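Local coordinates for esterase D (Lactobacillus rhamnosus, PDB 3DKR), which probably hydrolyses carboxylic esters, being an alpha/beta hydrolase with a predicted catalytic triad, at residues K184-I189 with N212-D217; K94-G99 with A243-E248; V25-A30 with Y50-P55; N39-A44 with A236-V241; S125-G130 with A168-A173. All coordinates share one frame; numbering follows the deposited sequence.

Contact 1: K184-I189 with N212-D217; sequences KQPTFI and NAARVD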
# COMPACT_ATOMS: atom_id res chain seq x y z
N LYS A 184 10.97 1.47 -15.22
CA LYS A 184 11.85 0.52 -15.88
C LYS A 184 12.06 -0.78 -15.08
O LYS A 184 12.46 -1.81 -15.64
CB LYS A 184 13.21 1.16 -16.13
CG LYS A 184 13.21 2.42 -16.99
CD LYS A 184 12.40 2.31 -18.27
CE LYS A 184 12.35 3.65 -19.02
NZ LYS A 184 10.94 4.06 -19.35
N GLN A 185 11.80 -0.72 -13.78
CA GLN A 185 12.07 -1.84 -12.89
C GLN A 185 11.08 -2.97 -13.07
O GLN A 185 9.92 -2.72 -13.47
CB GLN A 185 11.99 -1.41 -11.42
CG GLN A 185 12.98 -0.35 -10.99
CD GLN A 185 12.41 1.05 -11.05
OE1 GLN A 185 11.51 1.33 -11.84
NE2 GLN A 185 12.95 1.94 -10.22
N PRO A 186 11.49 -4.20 -12.73
CA PRO A 186 10.52 -5.26 -12.55
C PRO A 186 9.41 -4.81 -11.60
O PRO A 186 9.69 -4.19 -10.56
CB PRO A 186 11.36 -6.38 -11.91
CG PRO A 186 12.75 -6.11 -12.35
CD PRO A 186 12.87 -4.65 -12.46
N THR A 187 8.17 -5.10 -11.97
CA THR A 187 6.99 -4.70 -11.17
C THR A 187 6.11 -5.90 -10.84
O THR A 187 5.78 -6.71 -11.71
CB THR A 187 6.17 -3.66 -11.92
OG1 THR A 187 7.01 -2.55 -12.26
CG2 THR A 187 4.99 -3.17 -11.08
N PHE A 188 5.73 -5.98 -9.57
CA PHE A 188 4.85 -7.00 -9.04
C PHE A 188 3.44 -6.44 -8.94
O PHE A 188 3.24 -5.33 -8.46
CB PHE A 188 5.32 -7.43 -7.64
CG PHE A 188 4.51 -8.52 -7.03
CD1 PHE A 188 4.86 -9.86 -7.22
CD2 PHE A 188 3.36 -8.24 -6.31
CE1 PHE A 188 4.10 -10.89 -6.67
CE2 PHE A 188 2.61 -9.27 -5.75
CZ PHE A 188 2.97 -10.59 -5.95
N ILE A 189 2.46 -7.23 -9.38
CA ILE A 189 1.05 -6.85 -9.24
C ILE A 189 0.26 -8.00 -8.65
O ILE A 189 0.19 -9.08 -9.24
CB ILE A 189 0.40 -6.46 -10.58
CG1 ILE A 189 1.16 -5.29 -11.22
CG2 ILE A 189 -1.08 -6.12 -10.35
CD1 ILE A 189 0.67 -4.87 -12.63
N ASN A 212 7.36 -0.04 -20.34
CA ASN A 212 8.83 -0.03 -20.25
C ASN A 212 9.43 -0.81 -19.08
O ASN A 212 10.66 -0.86 -18.93
CB ASN A 212 9.30 1.41 -20.23
CG ASN A 212 8.97 2.13 -21.53
OD1 ASN A 212 9.16 1.57 -22.61
ND2 ASN A 212 8.47 3.35 -21.42
N ALA A 213 8.59 -1.43 -18.27
CA ALA A 213 9.05 -2.24 -17.14
C ALA A 213 9.82 -3.46 -17.65
O ALA A 213 9.42 -4.09 -18.64
CB ALA A 213 7.88 -2.70 -16.28
N ALA A 214 10.94 -3.77 -16.99
CA ALA A 214 11.74 -4.96 -17.37
C ALA A 214 10.91 -6.25 -17.42
O ALA A 214 11.12 -7.11 -18.29
CB ALA A 214 12.90 -5.14 -16.43
N ARG A 215 10.00 -6.40 -16.46
CA ARG A 215 9.02 -7.47 -16.42
C ARG A 215 7.86 -7.05 -15.53
O ARG A 215 8.00 -6.14 -14.71
CB ARG A 215 9.62 -8.78 -15.92
CG ARG A 215 9.99 -8.83 -14.43
CD ARG A 215 10.24 -10.29 -13.93
NE ARG A 215 10.55 -10.36 -12.49
CZ ARG A 215 11.70 -9.98 -11.95
NH1 ARG A 215 12.68 -9.50 -12.71
NH2 ARG A 215 11.89 -10.07 -10.63
N VAL A 216 6.71 -7.69 -15.74
CA VAL A 216 5.55 -7.52 -14.87
C VAL A 216 5.09 -8.88 -14.35
O VAL A 216 4.63 -9.73 -15.12
CB VAL A 216 4.40 -6.80 -15.59
CG1 VAL A 216 3.23 -6.62 -14.64
CG2 VAL A 216 4.88 -5.45 -16.11
N ASP A 217 5.20 -9.08 -13.04
CA ASP A 217 4.85 -10.35 -12.42
C ASP A 217 3.45 -10.24 -11.82
O ASP A 217 3.27 -9.62 -10.78
CB ASP A 217 5.88 -10.68 -11.34
CG ASP A 217 5.68 -12.06 -10.72
OD1 ASP A 217 5.00 -12.93 -11.31
OD2 ASP A 217 6.26 -12.28 -9.64
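Thr187 pairs with Val216, and Phe188 with Asp217, as two parallel beta bridges between segments whose end-to-end directions differ by 31°. The ladder is read from three backbone bonds: Thr187 N to Arg215 O at 2.9 Å, Asp217 N to Thr187 O at 2.8 Å, and Ile189 N to Asp217 O at 2.9 Å. Before the strands begin, Ala214 N adds a bond of 2.8 Å to Lys184 O, approaching from above the carbonyl plane. This is the edge of the alpha/beta hydrolase sheet, where helix 202-209 carries the chain from strand 187-192 over to the outermost strand 216-221. On the face bearing Phe188, Asp217 OD2 stands 3.7 Å from Phe188 CD1, with carboxylate and ring nearly perpendicular at 88°. The other face brings Ile189 CD1 within 3.7 Å of Val216 CG1, and Arg207 of helix 202-209 packs against both residues. Arg215 sets CG between its backbone N and carbonyl carbon (chi1 70°), and its extended chain lays one guanidinium face over Pro186, whose CB lies 3.5 Å above the plane, toward the rim. NH1 also forms a salt bridge with Glu248, which helps fix the rotation of the group. At the exposed end, the side chains of Lys184 and Asn212 run side by side, pointing the same way; Asn212 ND2 is hydrogen-bonded to Asn181 O.

Contact 2: K94-G99 with A243-E248; sequences KVFVFG and AFMQQE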
# COMPACT_ATOMS: atom_id res chain seq x y z
N LYS A 94 20.14 -3.75 -1.85
CA LYS A 94 18.94 -3.75 -2.70
C LYS A 94 17.71 -3.44 -1.89
O LYS A 94 17.59 -3.90 -0.75
CB LYS A 94 18.78 -5.11 -3.39
CG LYS A 94 19.95 -5.46 -4.32
CD LYS A 94 19.62 -6.67 -5.19
CE LYS A 94 20.81 -7.11 -6.05
NZ LYS A 94 20.47 -8.23 -6.98
N VAL A 95 16.81 -2.66 -2.48
CA VAL A 95 15.57 -2.27 -1.80
C VAL A 95 14.40 -2.49 -2.76
O VAL A 95 14.48 -2.13 -3.93
CB VAL A 95 15.63 -0.82 -1.34
CG1 VAL A 95 14.24 -0.31 -0.94
CG2 VAL A 95 16.62 -0.67 -0.18
N PHE A 96 13.34 -3.08 -2.22
CA PHE A 96 12.06 -3.27 -2.90
C PHE A 96 11.00 -2.46 -2.16
O PHE A 96 11.10 -2.27 -0.95
CB PHE A 96 11.67 -4.74 -2.87
CG PHE A 96 12.59 -5.64 -3.64
CD1 PHE A 96 12.23 -6.12 -4.89
CD2 PHE A 96 13.83 -5.99 -3.14
CE1 PHE A 96 13.09 -6.95 -5.61
CE2 PHE A 96 14.70 -6.82 -3.87
CZ PHE A 96 14.31 -7.29 -5.10
N VAL A 97 10.00 -1.98 -2.87
CA VAL A 97 8.91 -1.19 -2.27
C VAL A 97 7.58 -1.69 -2.77
O VAL A 97 7.36 -1.74 -3.99
CB VAL A 97 9.07 0.29 -2.63
CG1 VAL A 97 8.01 1.13 -1.92
CG2 VAL A 97 10.52 0.74 -2.33
N PHE A 98 6.68 -2.02 -1.84
CA PHE A 98 5.34 -2.53 -2.16
C PHE A 98 4.31 -1.83 -1.30
O PHE A 98 4.62 -1.36 -0.22
CB PHE A 98 5.21 -4.03 -1.87
CG PHE A 98 6.26 -4.89 -2.52
CD1 PHE A 98 6.11 -5.32 -3.83
CD2 PHE A 98 7.35 -5.33 -1.79
CE1 PHE A 98 7.06 -6.13 -4.42
CE2 PHE A 98 8.32 -6.12 -2.38
CZ PHE A 98 8.15 -6.54 -3.69
N GLY A 99 3.07 -1.82 -1.77
CA GLY A 99 1.97 -1.29 -0.97
C GLY A 99 0.62 -1.85 -1.33
O GLY A 99 0.48 -2.55 -2.34
N ALA A 243 9.31 -15.03 -4.22
CA ALA A 243 9.79 -15.53 -5.53
C ALA A 243 10.20 -14.38 -6.46
O ALA A 243 11.23 -14.44 -7.15
CB ALA A 243 8.74 -16.38 -6.19
N PHE A 244 9.40 -13.32 -6.46
CA PHE A 244 9.66 -12.13 -7.27
C PHE A 244 10.99 -11.49 -6.92
O PHE A 244 11.79 -11.15 -7.79
CB PHE A 244 8.49 -11.15 -7.08
CG PHE A 244 8.69 -9.81 -7.70
CD1 PHE A 244 8.45 -9.60 -9.07
CD2 PHE A 244 9.06 -8.72 -6.93
CE1 PHE A 244 8.61 -8.35 -9.62
CE2 PHE A 244 9.22 -7.46 -7.49
CZ PHE A 244 8.99 -7.28 -8.83
N MET A 245 11.23 -11.34 -5.61
CA MET A 245 12.48 -10.77 -5.15
C MET A 245 13.67 -11.68 -5.45
O MET A 245 14.73 -11.22 -5.85
CB MET A 245 12.38 -10.46 -3.66
CG MET A 245 11.46 -9.27 -3.44
SD MET A 245 11.63 -8.52 -1.81
CE MET A 245 10.77 -9.78 -1.01
N GLN A 246 13.46 -12.98 -5.30
CA GLN A 246 14.56 -13.93 -5.50
C GLN A 246 15.01 -14.00 -6.95
O GLN A 246 16.16 -14.35 -7.23
CB GLN A 246 14.16 -15.30 -4.98
CG GLN A 246 14.26 -15.42 -3.48
CD GLN A 246 15.71 -15.40 -3.01
OE1 GLN A 246 16.32 -14.34 -2.91
NE2 GLN A 246 16.27 -16.58 -2.76
N GLN A 247 14.12 -13.67 -7.87
CA GLN A 247 14.48 -13.53 -9.28
C GLN A 247 15.56 -12.49 -9.55
O GLN A 247 16.23 -12.55 -10.59
CB GLN A 247 13.24 -13.23 -10.12
CG GLN A 247 12.35 -14.43 -10.31
CD GLN A 247 12.98 -15.47 -11.24
OE1 GLN A 247 13.51 -15.12 -12.30
NE2 GLN A 247 12.93 -16.75 -10.84
N GLU A 248 15.74 -11.53 -8.63
CA GLU A 248 16.85 -10.56 -8.72
C GLU A 248 18.23 -11.06 -8.28
O GLU A 248 19.24 -10.36 -8.43
CB GLU A 248 16.48 -9.28 -7.96
CG GLU A 248 15.28 -8.57 -8.56
CD GLU A 248 15.51 -8.19 -10.01
OE1 GLU A 248 16.49 -7.47 -10.28
OE2 GLU A 248 14.74 -8.63 -10.87
O HOH W 1 18.97 -6.74 -9.06
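Phe96 receives the thioether of Met245 over one ring face, a Met-aromatic contact by which the C-terminal helix 234-246 covers strand 94-99 in the central sheet of the alpha/beta hydrolase fold. Followed outward, the Phe96 side chain meets sulfur first: CB is 3.9 Å from Met245 SD. Its CG, put beside the backbone N by a chi1 of -65°, comes closer, 3.5 Å from the same SD. One atom further, CD1 lies 3.6 Å from Met245 CG, the methylene that sits over the ring centre and makes a CH-pi contact 13° off the ring normal. CD2 remains under the sulfur, whereas CE1 is again nearest to Met245 CG. At the tip, CZ reaches Glu248 CG at 3.8 Å, and that methylene approaches the ring edge near its plane. Met245 SD thus serves two rings, since it also stands at the edge of Phe98, 85° off that ring's normal. The side chains of Phe98 and Phe244 run antiparallel alongside one another, CE1 of Phe98 being 4.0 Å from CE2 of Phe244. Phe244 in turn meets Phe188 edge-to-face. Glu248 divides its carboxylate: OE2 has Arg215 as its partner, and OE1 accepts a bond of 2.9 Å from a water. That water accepts a bond from Lys94 NZ, 3.0 Å away.

Contact 3: V25-A30 with Y50-P55; sequences VVLLHA and YGVYVP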
# COMPACT_ATOMS: atom_id res chain seq x y z
N VAL A 25 13.04 -4.16 2.45
CA VAL A 25 11.74 -3.99 1.80
C VAL A 25 10.93 -2.94 2.54
O VAL A 25 10.79 -3.01 3.76
CB VAL A 25 10.94 -5.31 1.81
CG1 VAL A 25 9.65 -5.14 1.02
CG2 VAL A 25 11.77 -6.43 1.22
N VAL A 26 10.40 -1.97 1.80
CA VAL A 26 9.48 -0.98 2.34
C VAL A 26 8.05 -1.45 2.03
O VAL A 26 7.73 -1.77 0.88
CB VAL A 26 9.71 0.41 1.73
CG1 VAL A 26 8.64 1.39 2.19
CG2 VAL A 26 11.13 0.93 2.05
N LEU A 27 7.21 -1.49 3.07
CA LEU A 27 5.80 -1.91 2.92
C LEU A 27 4.90 -0.74 3.31
O LEU A 27 4.99 -0.24 4.43
CB LEU A 27 5.48 -3.12 3.80
CG LEU A 27 6.28 -4.38 3.50
CD1 LEU A 27 5.96 -5.51 4.50
CD2 LEU A 27 6.07 -4.90 2.08
N LEU A 28 4.06 -0.31 2.37
CA LEU A 28 3.23 0.89 2.51
C LEU A 28 1.75 0.51 2.64
O LEU A 28 1.19 -0.17 1.79
CB LEU A 28 3.45 1.83 1.32
CG LEU A 28 4.90 2.25 1.14
CD1 LEU A 28 5.07 3.12 -0.11
CD2 LEU A 28 5.43 3.02 2.37
N HIS A 29 1.14 0.93 3.75
CA HIS A 29 -0.15 0.36 4.16
C HIS A 29 -1.38 0.93 3.44
O HIS A 29 -1.26 1.72 2.50
CB HIS A 29 -0.28 0.39 5.69
CG HIS A 29 -0.42 1.75 6.32
ND1 HIS A 29 -1.60 2.48 6.28
CD2 HIS A 29 0.43 2.45 7.11
CE1 HIS A 29 -1.44 3.59 6.98
NE2 HIS A 29 -0.22 3.60 7.50
N ALA A 30 -2.56 0.48 3.89
CA ALA A 30 -3.84 0.84 3.27
C ALA A 30 -4.45 2.12 3.83
O ALA A 30 -4.16 2.53 4.95
CB ALA A 30 -4.83 -0.30 3.47
N TYR A 50 14.98 -11.03 5.01
CA TYR A 50 14.90 -9.67 4.50
C TYR A 50 14.75 -8.65 5.63
O TYR A 50 14.09 -8.93 6.63
CB TYR A 50 13.69 -9.54 3.58
CG TYR A 50 13.83 -10.33 2.31
CD1 TYR A 50 14.63 -9.88 1.27
CD2 TYR A 50 13.16 -11.53 2.14
CE1 TYR A 50 14.76 -10.61 0.10
CE2 TYR A 50 13.27 -12.27 0.97
CZ TYR A 50 14.07 -11.80 -0.04
OH TYR A 50 14.18 -12.54 -1.20
N GLY A 51 15.35 -7.47 5.45
CA GLY A 51 15.05 -6.32 6.30
C GLY A 51 13.71 -5.76 5.86
O GLY A 51 13.35 -5.88 4.68
N VAL A 52 12.97 -5.14 6.78
CA VAL A 52 11.62 -4.67 6.47
C VAL A 52 11.38 -3.36 7.21
O VAL A 52 11.81 -3.22 8.34
CB VAL A 52 10.52 -5.69 6.88
CG1 VAL A 52 9.16 -5.23 6.35
CG2 VAL A 52 10.87 -7.09 6.39
N TYR A 53 10.71 -2.41 6.57
CA TYR A 53 10.33 -1.15 7.20
C TYR A 53 8.91 -0.81 6.83
O TYR A 53 8.57 -0.80 5.66
CB TYR A 53 11.26 -0.03 6.76
CG TYR A 53 10.99 1.32 7.40
CD1 TYR A 53 10.77 1.44 8.76
CD2 TYR A 53 11.01 2.47 6.63
CE1 TYR A 53 10.55 2.69 9.33
CE2 TYR A 53 10.81 3.71 7.19
CZ TYR A 53 10.58 3.81 8.54
OH TYR A 53 10.40 5.08 9.08
N VAL A 54 8.09 -0.57 7.86
CA VAL A 54 6.66 -0.35 7.72
C VAL A 54 6.31 0.96 8.42
O VAL A 54 6.07 0.99 9.64
CB VAL A 54 5.84 -1.51 8.32
CG1 VAL A 54 4.37 -1.34 7.96
CG2 VAL A 54 6.39 -2.85 7.83
N PRO A 55 6.33 2.07 7.67
CA PRO A 55 5.98 3.36 8.28
C PRO A 55 4.49 3.50 8.56
O PRO A 55 3.69 2.72 8.05
CB PRO A 55 6.41 4.38 7.22
CG PRO A 55 6.36 3.65 5.93
CD PRO A 55 6.72 2.21 6.25
O HOH W 2 3.12 1.21 5.84
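Leu27 projects into the shallow groove between Val52 and Val54, and this fit shapes one face of the pairing between strands 23-28 and 51-54. Its CD1 reaches Val52 CG1 at 3.7 Å, while its CB lies against Val54 CG2 at 4.1 Å, so the leucine is flanked by two valine branches. CG stands beside the backbone N (chi1 -61°), turned toward Val52. Further along, Leu28 CD2 touches the Pro55 ring at CG, 3.7 Å away, filling the step where the strand ends. The backbones run parallel, their axes 26° apart, and three bonds fix the register: Val25 N to Gly51 O, Tyr53 N to Val25 O and Leu27 N to Tyr53 O. Beyond the last one the chains part, and a water takes over the gap. It donates to Leu27 O at 2.8 Å and to Pro55 O at 2.7 Å, with a weak bond from His29 N. The imidazole of His29 meets Pro55 O edge-on, CD2 being 3.4 Å from that oxygen, while ND1 gives a bond of 2.9 Å to Ala30 O and NE2 is hydrogen-bonded with Phe57 N. An alanine at His29 would probably leave Ala30 O and Phe57 N without these mates and open a gap beside Pro55. The two strands and helix 39-47 form a beta-alpha-beta unit. That helix covers Val25, Leu27 and Val52, helix 74-89 packs against Val26 and Tyr53, and strand 94-99 continues the sheet beyond Val26 and Leu28.

Contact 4: N39-A44 with A236-V241; sequences NFMARA and ALEEDV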
# COMPACT_ATOMS: atom_id res chain seq x y z
N ASN A 39 1.78 -6.87 9.18
CA ASN A 39 2.43 -7.74 10.17
C ASN A 39 2.81 -9.11 9.62
O ASN A 39 3.95 -9.56 9.76
CB ASN A 39 1.54 -7.95 11.40
CG ASN A 39 1.33 -6.70 12.21
OD1 ASN A 39 2.01 -5.68 12.00
ND2 ASN A 39 0.37 -6.76 13.15
N PHE A 40 1.86 -9.78 8.99
CA PHE A 40 2.14 -11.14 8.48
C PHE A 40 3.22 -11.09 7.39
O PHE A 40 4.14 -11.91 7.38
CB PHE A 40 0.91 -11.82 7.90
CG PHE A 40 -0.24 -12.00 8.87
CD1 PHE A 40 -0.09 -11.88 10.26
CD2 PHE A 40 -1.49 -12.32 8.36
CE1 PHE A 40 -1.20 -12.05 11.10
CE2 PHE A 40 -2.58 -12.50 9.19
CZ PHE A 40 -2.44 -12.38 10.55
N MET A 41 3.08 -10.15 6.46
CA MET A 41 4.01 -10.05 5.32
C MET A 41 5.41 -9.76 5.83
O MET A 41 6.40 -10.42 5.45
CB MET A 41 3.53 -8.97 4.34
CG MET A 41 4.52 -8.59 3.21
SD MET A 41 4.88 -9.98 2.10
CE MET A 41 3.29 -10.18 1.30
N ALA A 42 5.49 -8.75 6.71
CA ALA A 42 6.77 -8.34 7.28
C ALA A 42 7.49 -9.53 7.95
O ALA A 42 8.69 -9.74 7.79
CB ALA A 42 6.56 -7.19 8.24
N ARG A 43 6.73 -10.32 8.70
CA ARG A 43 7.29 -11.47 9.39
C ARG A 43 7.70 -12.57 8.42
O ARG A 43 8.75 -13.20 8.60
CB ARG A 43 6.30 -12.00 10.44
CG ARG A 43 6.17 -11.08 11.62
CD ARG A 43 7.43 -11.07 12.47
NE ARG A 43 7.13 -10.70 13.84
CZ ARG A 43 8.01 -10.64 14.83
NH1 ARG A 43 9.31 -10.87 14.63
NH2 ARG A 43 7.59 -10.32 16.05
N ALA A 44 6.90 -12.82 7.38
CA ALA A 44 7.29 -13.78 6.34
C ALA A 44 8.61 -13.35 5.69
O ALA A 44 9.51 -14.15 5.47
CB ALA A 44 6.20 -13.91 5.29
N ALA A 236 -0.02 -17.38 0.06
CA ALA A 236 0.27 -17.39 -1.36
C ALA A 236 0.96 -16.11 -1.78
O ALA A 236 1.91 -16.13 -2.55
CB ALA A 236 -1.00 -17.58 -2.15
N LEU A 237 0.45 -14.98 -1.29
CA LEU A 237 1.02 -13.69 -1.65
C LEU A 237 2.48 -13.62 -1.21
O LEU A 237 3.36 -13.20 -1.98
CB LEU A 237 0.22 -12.56 -1.01
CG LEU A 237 0.81 -11.17 -1.24
CD1 LEU A 237 0.71 -10.76 -2.72
CD2 LEU A 237 0.11 -10.16 -0.33
N GLU A 238 2.73 -14.03 0.02
CA GLU A 238 4.09 -14.02 0.58
C GLU A 238 5.03 -14.86 -0.28
O GLU A 238 6.09 -14.41 -0.67
CB GLU A 238 4.06 -14.53 2.02
CG GLU A 238 3.36 -13.54 2.96
CD GLU A 238 2.77 -14.15 4.22
OE1 GLU A 238 3.03 -15.35 4.53
OE2 GLU A 238 2.03 -13.41 4.90
N GLU A 239 4.60 -16.07 -0.62
CA GLU A 239 5.41 -16.91 -1.51
C GLU A 239 5.68 -16.24 -2.86
O GLU A 239 6.81 -16.26 -3.36
CB GLU A 239 4.74 -18.27 -1.71
CG GLU A 239 4.60 -19.06 -0.41
N ASP A 240 4.65 -15.62 -3.44
CA ASP A 240 4.79 -14.96 -4.75
C ASP A 240 5.76 -13.77 -4.68
O ASP A 240 6.59 -13.57 -5.56
CB ASP A 240 3.43 -14.51 -5.26
CG ASP A 240 2.49 -15.67 -5.58
OD1 ASP A 240 2.99 -16.81 -5.83
OD2 ASP A 240 1.26 -15.45 -5.60
N VAL A 241 5.63 -12.97 -3.62
CA VAL A 241 6.49 -11.79 -3.44
C VAL A 241 7.95 -12.19 -3.24
O VAL A 241 8.88 -11.59 -3.80
CB VAL A 241 5.99 -10.93 -2.25
CG1 VAL A 241 7.04 -9.87 -1.86
CG2 VAL A 241 4.61 -10.31 -2.58
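Met41 and Glu238 join helix 39-47 to helix 234-246, two helices that lie on the same face of the central sheet, as their contacts with Leu27 and Phe98 respectively indicate. The short axes pass 10.1 Å apart at a crossing angle of -42°, a distance that leaves room for side chains between them. Met41 does the main apolar work. Its chain bends at chi2 (63°) and again at chi3 (68°), the latter placing the terminal methyl CE among three residues of the opposing helix. CE lies 3.6 Å from Leu237 CD2, 3.7 Å from Glu238 CG and 4.1 Å from Val241 CG2. The Met41 side chain is roughly perpendicular to that of Leu237, whereas it passes that of Glu238 in the reverse sense. In the alpha/beta hydrolase fold, helices flank the sheet on both faces; here the first helix after strand 23-28 meets the last one of the chain, with Phe123 touching both Met41 and Val241. Glu238 takes the opposite course to Met41, extended beyond CG and reaching over to helix 39-47 with its carboxylate. OE1 rests 3.6 Å from Ala44 CB, and OE2 is 3.6 Å from Phe40 CB. The methylene part contributes too, Glu238 CG being 3.7 Å from Ala44 CB. The Phe40 ring itself leads off to meet His234, while Leu237 continues to Tyr221 and Phe188.

Contact 5: S125-G130 with A168-A173; sequences SPILPG and AIDQFA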
# COMPACT_ATOMS: atom_id res chain seq x y z
N SER A 125 -5.06 -2.84 -6.53
CA SER A 125 -5.14 -1.77 -7.53
C SER A 125 -5.17 -0.39 -6.90
O SER A 125 -5.58 -0.23 -5.76
CB SER A 125 -6.39 -1.97 -8.37
OG SER A 125 -6.25 -3.13 -9.16
N PRO A 126 -4.73 0.63 -7.65
CA PRO A 126 -4.76 1.98 -7.09
C PRO A 126 -6.17 2.50 -6.88
O PRO A 126 -7.13 1.95 -7.41
CB PRO A 126 -4.02 2.80 -8.16
CG PRO A 126 -4.19 2.05 -9.42
CD PRO A 126 -4.22 0.61 -9.03
N ILE A 127 -6.24 3.60 -6.12
CA ILE A 127 -7.46 4.34 -5.88
C ILE A 127 -7.57 5.36 -6.99
O ILE A 127 -6.84 6.36 -6.97
CB ILE A 127 -7.40 5.01 -4.50
CG1 ILE A 127 -7.26 3.95 -3.40
CG2 ILE A 127 -8.64 5.88 -4.26
CD1 ILE A 127 -6.96 4.50 -2.03
N LEU A 128 -8.46 5.10 -7.94
CA LEU A 128 -8.67 5.96 -9.12
C LEU A 128 -10.14 6.39 -9.24
O LEU A 128 -11.04 5.70 -8.77
CB LEU A 128 -8.23 5.23 -10.40
CG LEU A 128 -6.71 5.13 -10.56
CD1 LEU A 128 -6.37 4.16 -11.68
CD2 LEU A 128 -6.06 6.48 -10.85
N PRO A 129 -10.38 7.53 -9.91
CA PRO A 129 -11.74 8.07 -9.88
C PRO A 129 -12.76 7.12 -10.49
O PRO A 129 -12.54 6.59 -11.59
CB PRO A 129 -11.63 9.39 -10.66
CG PRO A 129 -10.36 9.26 -11.46
CD PRO A 129 -9.45 8.38 -10.67
N GLY A 130 -13.84 6.88 -9.74
CA GLY A 130 -14.96 6.08 -10.19
C GLY A 130 -14.80 4.58 -10.02
O GLY A 130 -15.72 3.83 -10.36
N ALA A 168 -8.83 13.96 -3.62
CA ALA A 168 -7.41 14.29 -3.57
C ALA A 168 -6.56 13.06 -3.91
O ALA A 168 -5.57 13.15 -4.63
CB ALA A 168 -7.03 14.81 -2.20
N ILE A 169 -6.95 11.92 -3.34
CA ILE A 169 -6.27 10.65 -3.64
C ILE A 169 -6.40 10.29 -5.12
O ILE A 169 -5.40 9.99 -5.80
CB ILE A 169 -6.80 9.51 -2.77
CG1 ILE A 169 -6.51 9.79 -1.30
CG2 ILE A 169 -6.14 8.19 -3.18
CD1 ILE A 169 -7.31 8.89 -0.33
N ASP A 170 -7.64 10.33 -5.63
CA ASP A 170 -7.90 10.09 -7.05
C ASP A 170 -6.96 10.96 -7.91
O ASP A 170 -6.28 10.48 -8.83
CB ASP A 170 -9.35 10.48 -7.40
CG ASP A 170 -10.41 9.49 -6.91
OD1 ASP A 170 -10.11 8.34 -6.55
OD2 ASP A 170 -11.61 9.92 -6.91
N GLN A 171 -6.91 12.25 -7.60
CA GLN A 171 -6.15 13.20 -8.39
C GLN A 171 -4.66 12.84 -8.39
O GLN A 171 -4.00 12.77 -9.44
CB GLN A 171 -6.39 14.62 -7.85
CG GLN A 171 -5.53 15.69 -8.47
CD GLN A 171 -5.94 17.10 -8.05
OE1 GLN A 171 -6.97 17.30 -7.39
NE2 GLN A 171 -5.13 18.09 -8.42
N PHE A 172 -4.12 12.60 -7.21
CA PHE A 172 -2.70 12.24 -7.07
C PHE A 172 -2.42 10.97 -7.86
O PHE A 172 -1.40 10.83 -8.55
CB PHE A 172 -2.39 12.02 -5.59
CG PHE A 172 -0.92 11.86 -5.30
CD1 PHE A 172 -0.16 12.92 -4.84
CD2 PHE A 172 -0.30 10.64 -5.50
CE1 PHE A 172 1.20 12.76 -4.59
CE2 PHE A 172 1.04 10.49 -5.23
CZ PHE A 172 1.79 11.53 -4.79
N ALA A 173 -3.34 10.02 -7.74
CA ALA A 173 -3.22 8.73 -8.43
C ALA A 173 -3.26 8.86 -9.96
O ALA A 173 -2.57 8.12 -10.67
CB ALA A 173 -4.30 7.76 -7.93
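Asp170 OD1 is hydrogen-bonded to His132 NE2 and at the same time presses on the peptide joining Leu128 to Pro129, 3.3 Å from Leu128 C. Pro129 N has no hydrogen to offer it. The contact packs the loop after strand 119-122 against helix 155-178, which belongs to the helical insertion before strand 187-192, consistent with the cap of alpha/beta hydrolases. Pro129 and the aspartate lie flank to flank but point opposite ways, with Asp170 OD2 3.8 Å from Pro129 CB. An alanine at Asp170 would probably leave His132 NE2 without this acceptor and open a gap beside the proline ring. Deeper in, Ile127 and Ile169 cross through their CG2 methyls, 3.6 Å apart, each anti to its own backbone N. The Ile127 side chain is about 4 Å from that of Ser101, the predicted nucleophile, and as near to a bound acetate, so the contact borders the probable active site. Ser125 O is hydrogen-bonded to Ser101 OG. Leu128 CD2 meets Ala173 CB at 3.6 Å. That same methyl lies 3.1 Å from Ile127 O, a buried carbonyl oxygen with no polar partner in the model.

In the fold
From the N terminus, contact 3 opens at strand 23-28 and closes at strand 51-54, a short loop through helix 39-47. Contact 4 starts from that helix, inside this loop, and closes only at helix 234-246, so the two cross. Contact 2 opens later, at strand 94-99, and closes just beyond contact 4 on the same helix, crossing it as well. Both long loops enclose contacts 5 and 1, which follow in series: contact 5 ties the loop after strand 119-122 to helix 155-178, and contact 1 pairs the last two strands. Contacts 1 and 2 touch at the sheet edge.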